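Local coordinates for protein putative glucoamylase (Bacteroides caccae ATCC 43185, PDB 4QT9) that probably hydrolyses glycosidic bonds of glucose polymers, as a glucoamylase-like enzyme with an alpha/alpha toroid fold, at residues D82-E96 and Y151-R165. Residues are numbered along the deposited sequence; the frame is centred on the assembly and turned at random. Where two conformers were deposited one is given.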
# COMPACT_ATOMS: atom_id res chain seq x y z
N ASP A 82 -17.76 8.09 -1.24
CA ASP A 82 -18.79 7.32 -0.54
C ASP A 82 -19.30 8.03 0.71
O ASP A 82 -20.49 7.97 1.00
CB ASP A 82 -18.29 5.91 -0.17
CG ASP A 82 -19.44 4.95 0.13
OD1 ASP A 82 -20.24 4.68 -0.79
OD2 ASP A 82 -19.55 4.51 1.29
N ARG A 83 -18.41 8.73 1.44
CA ARG A 83 -18.79 9.46 2.65
C ARG A 83 -19.39 10.84 2.34
O ARG A 83 -20.01 11.44 3.21
CB ARG A 83 -17.59 9.61 3.58
CG ARG A 83 -17.21 8.28 4.20
CD ARG A 83 -16.51 8.41 5.52
NE ARG A 83 -16.32 7.07 6.08
CZ ARG A 83 -17.04 6.55 7.06
NH1 ARG A 83 -17.96 7.29 7.68
NH2 ARG A 83 -16.82 5.31 7.47
N GLY A 84 -19.21 11.32 1.12
CA GLY A 84 -19.72 12.63 0.73
C GLY A 84 -18.79 13.79 1.04
O GLY A 84 -19.24 14.92 1.23
N TYR A 85 -17.46 13.52 1.05
CA TYR A 85 -16.43 14.55 1.22
C TYR A 85 -16.44 15.46 -0.04
O TYR A 85 -16.26 16.67 0.05
CB TYR A 85 -15.05 13.88 1.39
CG TYR A 85 -14.80 13.12 2.68
CD1 TYR A 85 -15.73 13.14 3.72
CD2 TYR A 85 -13.61 12.44 2.89
CE1 TYR A 85 -15.50 12.44 4.91
CE2 TYR A 85 -13.37 11.74 4.08
CZ TYR A 85 -14.31 11.75 5.09
OH TYR A 85 -14.04 11.12 6.29
N VAL A 86 -16.68 14.86 -1.20
CA VAL A 86 -16.83 15.51 -2.50
C VAL A 86 -18.14 15.01 -3.11
O VAL A 86 -18.63 13.95 -2.71
CB VAL A 86 -15.61 15.28 -3.43
CG1 VAL A 86 -14.37 15.97 -2.87
CG2 VAL A 86 -15.33 13.80 -3.66
N THR A 87 -18.71 15.74 -4.07
CA THR A 87 -19.95 15.30 -4.73
C THR A 87 -19.67 14.12 -5.69
O THR A 87 -18.51 13.88 -6.06
CB THR A 87 -20.61 16.46 -5.47
OG1 THR A 87 -19.78 16.82 -6.57
CG2 THR A 87 -20.85 17.68 -4.56
N ARG A 88 -20.71 13.38 -6.06
CA ARG A 88 -20.65 12.27 -7.02
C ARG A 88 -20.02 12.74 -8.35
O ARG A 88 -19.20 12.02 -8.93
CB ARG A 88 -22.09 11.74 -7.27
CG ARG A 88 -22.22 10.59 -8.27
CD ARG A 88 -23.66 10.19 -8.50
NE ARG A 88 -23.76 8.90 -9.21
CZ ARG A 88 -24.88 8.18 -9.32
NH1 ARG A 88 -26.01 8.60 -8.76
NH2 ARG A 88 -24.87 7.03 -9.98
N GLU A 89 -20.41 13.96 -8.82
CA GLU A 89 -19.96 14.60 -10.06
C GLU A 89 -18.47 14.97 -9.97
O GLU A 89 -17.73 14.70 -10.92
CB GLU A 89 -20.80 15.86 -10.39
CG GLU A 89 -22.29 15.60 -10.59
CD GLU A 89 -23.12 15.20 -9.38
OE1 GLU A 89 -22.86 15.69 -8.25
OE2 GLU A 89 -24.05 14.38 -9.57
N GLU A 90 -18.03 15.55 -8.83
CA GLU A 90 -16.62 15.89 -8.59
C GLU A 90 -15.72 14.64 -8.56
O GLU A 90 -14.62 14.67 -9.12
CB GLU A 90 -16.45 16.65 -7.27
CG GLU A 90 -16.89 18.10 -7.35
CD GLU A 90 -16.97 18.81 -6.01
OE1 GLU A 90 -17.32 18.17 -4.99
OE2 GLU A 90 -16.73 20.04 -6.00
N GLY A 91 -16.18 13.59 -7.88
CA GLY A 91 -15.43 12.34 -7.79
C GLY A 91 -15.26 11.67 -9.14
O GLY A 91 -14.18 11.13 -9.43
N LEU A 92 -16.30 11.70 -9.97
CA LEU A 92 -16.26 11.13 -11.33
C LEU A 92 -15.33 11.96 -12.21
O LEU A 92 -14.58 11.39 -13.00
CB LEU A 92 -17.67 11.05 -11.94
CG LEU A 92 -17.80 10.44 -13.35
CD1 LEU A 92 -17.47 8.96 -13.34
CD2 LEU A 92 -19.19 10.68 -13.92
N ALA A 93 -15.35 13.31 -12.04
CA ALA A 93 -14.44 14.16 -12.80
C ALA A 93 -12.96 13.80 -12.44
O ALA A 93 -12.13 13.71 -13.35
CB ALA A 93 -14.73 15.64 -12.54
N ARG A 94 -12.66 13.51 -11.14
CA ARG A 94 -11.30 13.13 -10.75
C ARG A 94 -10.91 11.75 -11.32
O ARG A 94 -9.80 11.62 -11.84
CB ARG A 94 -11.10 13.16 -9.23
CG ARG A 94 -9.74 12.62 -8.72
CD ARG A 94 -8.53 13.41 -9.22
NE ARG A 94 -8.57 14.77 -8.68
CZ ARG A 94 -7.99 15.13 -7.55
NH1 ARG A 94 -7.24 14.27 -6.87
NH2 ARG A 94 -8.12 16.37 -7.11
N MSE A 95 -11.81 10.73 -11.22
CA MSE A 95 -11.54 9.38 -11.74
C MSE A 95 -11.27 9.44 -13.24
O MSE A 95 -10.34 8.78 -13.70
CB MSE A 95 -12.70 8.40 -11.45
CG MSE A 95 -12.88 8.08 -9.95
SE MSE A 95 -11.20 7.68 -8.96
CE MSE A 95 -12.00 7.26 -7.24
N GLU A 96 -12.05 10.24 -13.99
CA GLU A 96 -11.90 10.41 -15.44
C GLU A 96 -10.51 10.98 -15.76
O GLU A 96 -9.81 10.45 -16.63
CB GLU A 96 -13.02 11.31 -16.01
CG GLU A 96 -12.69 12.03 -17.31
CD GLU A 96 -12.57 11.20 -18.56
OE1 GLU A 96 -13.47 10.37 -18.81
OE2 GLU A 96 -11.62 11.44 -19.34
N TYR A 151 -16.97 -0.21 -7.92
CA TYR A 151 -17.81 0.87 -7.41
C TYR A 151 -18.68 1.47 -8.53
O TYR A 151 -19.84 1.78 -8.28
CB TYR A 151 -16.91 1.97 -6.81
CG TYR A 151 -17.65 3.00 -5.99
CD1 TYR A 151 -18.11 2.71 -4.71
CD2 TYR A 151 -17.82 4.30 -6.46
CE1 TYR A 151 -18.74 3.68 -3.92
CE2 TYR A 151 -18.45 5.28 -5.69
CZ TYR A 151 -18.90 4.96 -4.41
OH TYR A 151 -19.54 5.91 -3.63
N TYR A 152 -18.12 1.63 -9.74
CA TYR A 152 -18.80 2.23 -10.89
C TYR A 152 -19.47 1.24 -11.87
O TYR A 152 -20.26 1.68 -12.72
CB TYR A 152 -17.80 3.10 -11.67
CG TYR A 152 -17.44 4.43 -11.02
CD1 TYR A 152 -18.30 5.05 -10.11
CD2 TYR A 152 -16.30 5.12 -11.40
CE1 TYR A 152 -18.02 6.30 -9.58
CE2 TYR A 152 -16.00 6.37 -10.86
CZ TYR A 152 -16.85 6.96 -9.94
OH TYR A 152 -16.54 8.18 -9.40
N ALA A 153 -19.20 -0.08 -11.75
CA ALA A 153 -19.72 -1.11 -12.67
C ALA A 153 -21.24 -1.11 -12.80
O ALA A 153 -21.75 -1.47 -13.86
CB ALA A 153 -19.25 -2.50 -12.26
N ASN A 154 -21.96 -0.74 -11.74
CA ASN A 154 -23.42 -0.74 -11.81
C ASN A 154 -23.99 0.68 -11.62
O ASN A 154 -25.18 0.81 -11.34
CB ASN A 154 -24.01 -1.71 -10.78
CG ASN A 154 -23.66 -3.15 -11.06
OD1 ASN A 154 -22.81 -3.76 -10.39
ND2 ASN A 154 -24.29 -3.74 -12.07
N GLY A 155 -23.16 1.70 -11.84
CA GLY A 155 -23.58 3.10 -11.72
C GLY A 155 -24.36 3.61 -12.91
O GLY A 155 -25.02 2.84 -13.61
N ASN A 156 -24.33 4.93 -13.15
CA ASN A 156 -25.02 5.49 -14.30
C ASN A 156 -24.18 5.21 -15.57
O ASN A 156 -23.07 4.67 -15.46
CB ASN A 156 -25.31 6.98 -14.08
CG ASN A 156 -24.11 7.86 -13.92
OD1 ASN A 156 -23.02 7.59 -14.45
ND2 ASN A 156 -24.30 8.99 -13.28
N ASP A 157 -24.67 5.59 -16.77
CA ASP A 157 -23.98 5.34 -18.03
C ASP A 157 -22.56 5.95 -18.09
O ASP A 157 -21.66 5.31 -18.63
CB ASP A 157 -24.82 5.85 -19.22
CG ASP A 157 -26.01 4.95 -19.56
OD1 ASP A 157 -26.24 3.94 -18.83
OD2 ASP A 157 -26.70 5.23 -20.57
N LYS A 158 -22.35 7.13 -17.51
CA LYS A 158 -21.05 7.80 -17.51
C LYS A 158 -20.07 7.07 -16.60
O LYS A 158 -18.88 6.98 -16.92
CB LYS A 158 -21.19 9.26 -17.09
CG LYS A 158 -22.16 10.02 -18.00
CD LYS A 158 -22.20 11.50 -17.68
CE LYS A 158 -22.90 11.84 -16.40
NZ LYS A 158 -22.69 13.26 -16.03
N GLU A 159 -20.57 6.56 -15.46
CA GLU A 159 -19.80 5.77 -14.50
C GLU A 159 -19.41 4.42 -15.10
O GLU A 159 -18.25 4.03 -14.99
CB GLU A 159 -20.60 5.57 -13.21
CG GLU A 159 -20.56 6.80 -12.32
CD GLU A 159 -21.63 6.91 -11.24
OE1 GLU A 159 -22.62 6.15 -11.28
OE2 GLU A 159 -21.47 7.79 -10.36
N LYS A 160 -20.37 3.72 -15.77
CA LYS A 160 -20.13 2.43 -16.45
C LYS A 160 -19.09 2.59 -17.58
O LYS A 160 -18.26 1.71 -17.76
CB LYS A 160 -21.42 1.82 -17.02
CG LYS A 160 -22.47 1.37 -15.99
CD LYS A 160 -23.51 0.46 -16.67
CE LYS A 160 -24.97 0.83 -16.57
NZ LYS A 160 -25.53 0.63 -15.21
N ALA A 161 -19.10 3.73 -18.30
CA ALA A 161 -18.10 4.00 -19.34
C ALA A 161 -16.69 4.14 -18.71
O ALA A 161 -15.71 3.67 -19.29
CB ALA A 161 -18.46 5.28 -20.10
N ILE A 162 -16.62 4.74 -17.51
CA ILE A 162 -15.37 4.90 -16.77
C ILE A 162 -14.86 3.52 -16.38
O ILE A 162 -13.68 3.25 -16.59
CB ILE A 162 -15.53 5.87 -15.55
CG1 ILE A 162 -15.64 7.33 -16.00
CG2 ILE A 162 -14.42 5.71 -14.51
CD1 ILE A 162 -14.45 7.86 -16.78
N ALA A 163 -15.77 2.63 -15.88
CA ALA A 163 -15.43 1.26 -15.49
C ALA A 163 -14.86 0.48 -16.68
O ALA A 163 -13.83 -0.19 -16.53
CB ALA A 163 -16.66 0.54 -14.92
N GLN A 164 -15.50 0.60 -17.86
CA GLN A 164 -15.09 -0.08 -19.09
C GLN A 164 -13.64 0.32 -19.47
O GLN A 164 -12.86 -0.53 -19.89
CB GLN A 164 -16.09 0.25 -20.21
CG GLN A 164 -15.90 -0.50 -21.49
CD GLN A 164 -17.01 -0.22 -22.49
OE1 GLN A 164 -16.77 0.34 -23.56
NE2 GLN A 164 -18.24 -0.62 -22.16
N ARG A 165 -13.28 1.61 -19.28
CA ARG A 165 -11.94 2.12 -19.57
C ARG A 165 -10.92 1.53 -18.57
O ARG A 165 -9.79 1.20 -18.96
CB ARG A 165 -11.95 3.67 -19.54
CG ARG A 165 -12.56 4.23 -20.81
CD ARG A 165 -12.80 5.70 -20.68
NE ARG A 165 -11.55 6.46 -20.68
CZ ARG A 165 -11.47 7.73 -20.28
NH1 ARG A 165 -12.54 8.38 -19.86
NH2 ARG A 165 -10.31 8.37 -20.33
O HOH W 1 -18.70 9.42 -8.23
O HOH W 2 -20.54 10.03 -10.85
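Arg88 turns CG anti to the backbone N (chi1 179°) and runs on fully extended to NE, while Glu159, with CG anti to the carbonyl carbon, stretches out to meet it. The guanidinium takes the carboxylate side-on, the two planes 24° apart. NE reaches Glu159 OE2 at 2.8 Å and NH2 reaches Glu159 OE1 at 2.7 Å, both nearly straight and on the syn sides. On its anti side OE1 also accepts Asn156 N, and Asn156 OD1 in turn takes Glu159 N at 2.8 Å. This capping box opens helix 157-165, so one carboxylate ties the start of its own helix to the neighbouring one. A water bonded to Glu159 OE2 and Arg88 O adds a bridge, and a second joins Arg88 O to Tyr152 OH. With an alanine at Glu159, Arg88 would probably lose its anionic mate and be free to swing, and Asn156 N would lose its capping acceptor.

One turn further along helix 88-96 from Arg88, Leu92 is a knob among Tyr152, Lys158, Glu159 and Ile162, its CD1 3.6 Å from Ile162 CG1. Selenomethionine Met95 lays CG against Tyr152 CE2 at 3.7 Å. The axes of segments 88-96 and 157-165 approach to 10.8 Å, inclined at 25°, and thus pack as near-parallel neighbours in the alpha/alpha toroid, each following a short link from the preceding helix. The two-pronged Arg88-Glu159 bridge probably fixes how the two helix starts are set, while Leu92 fills the space between the helices.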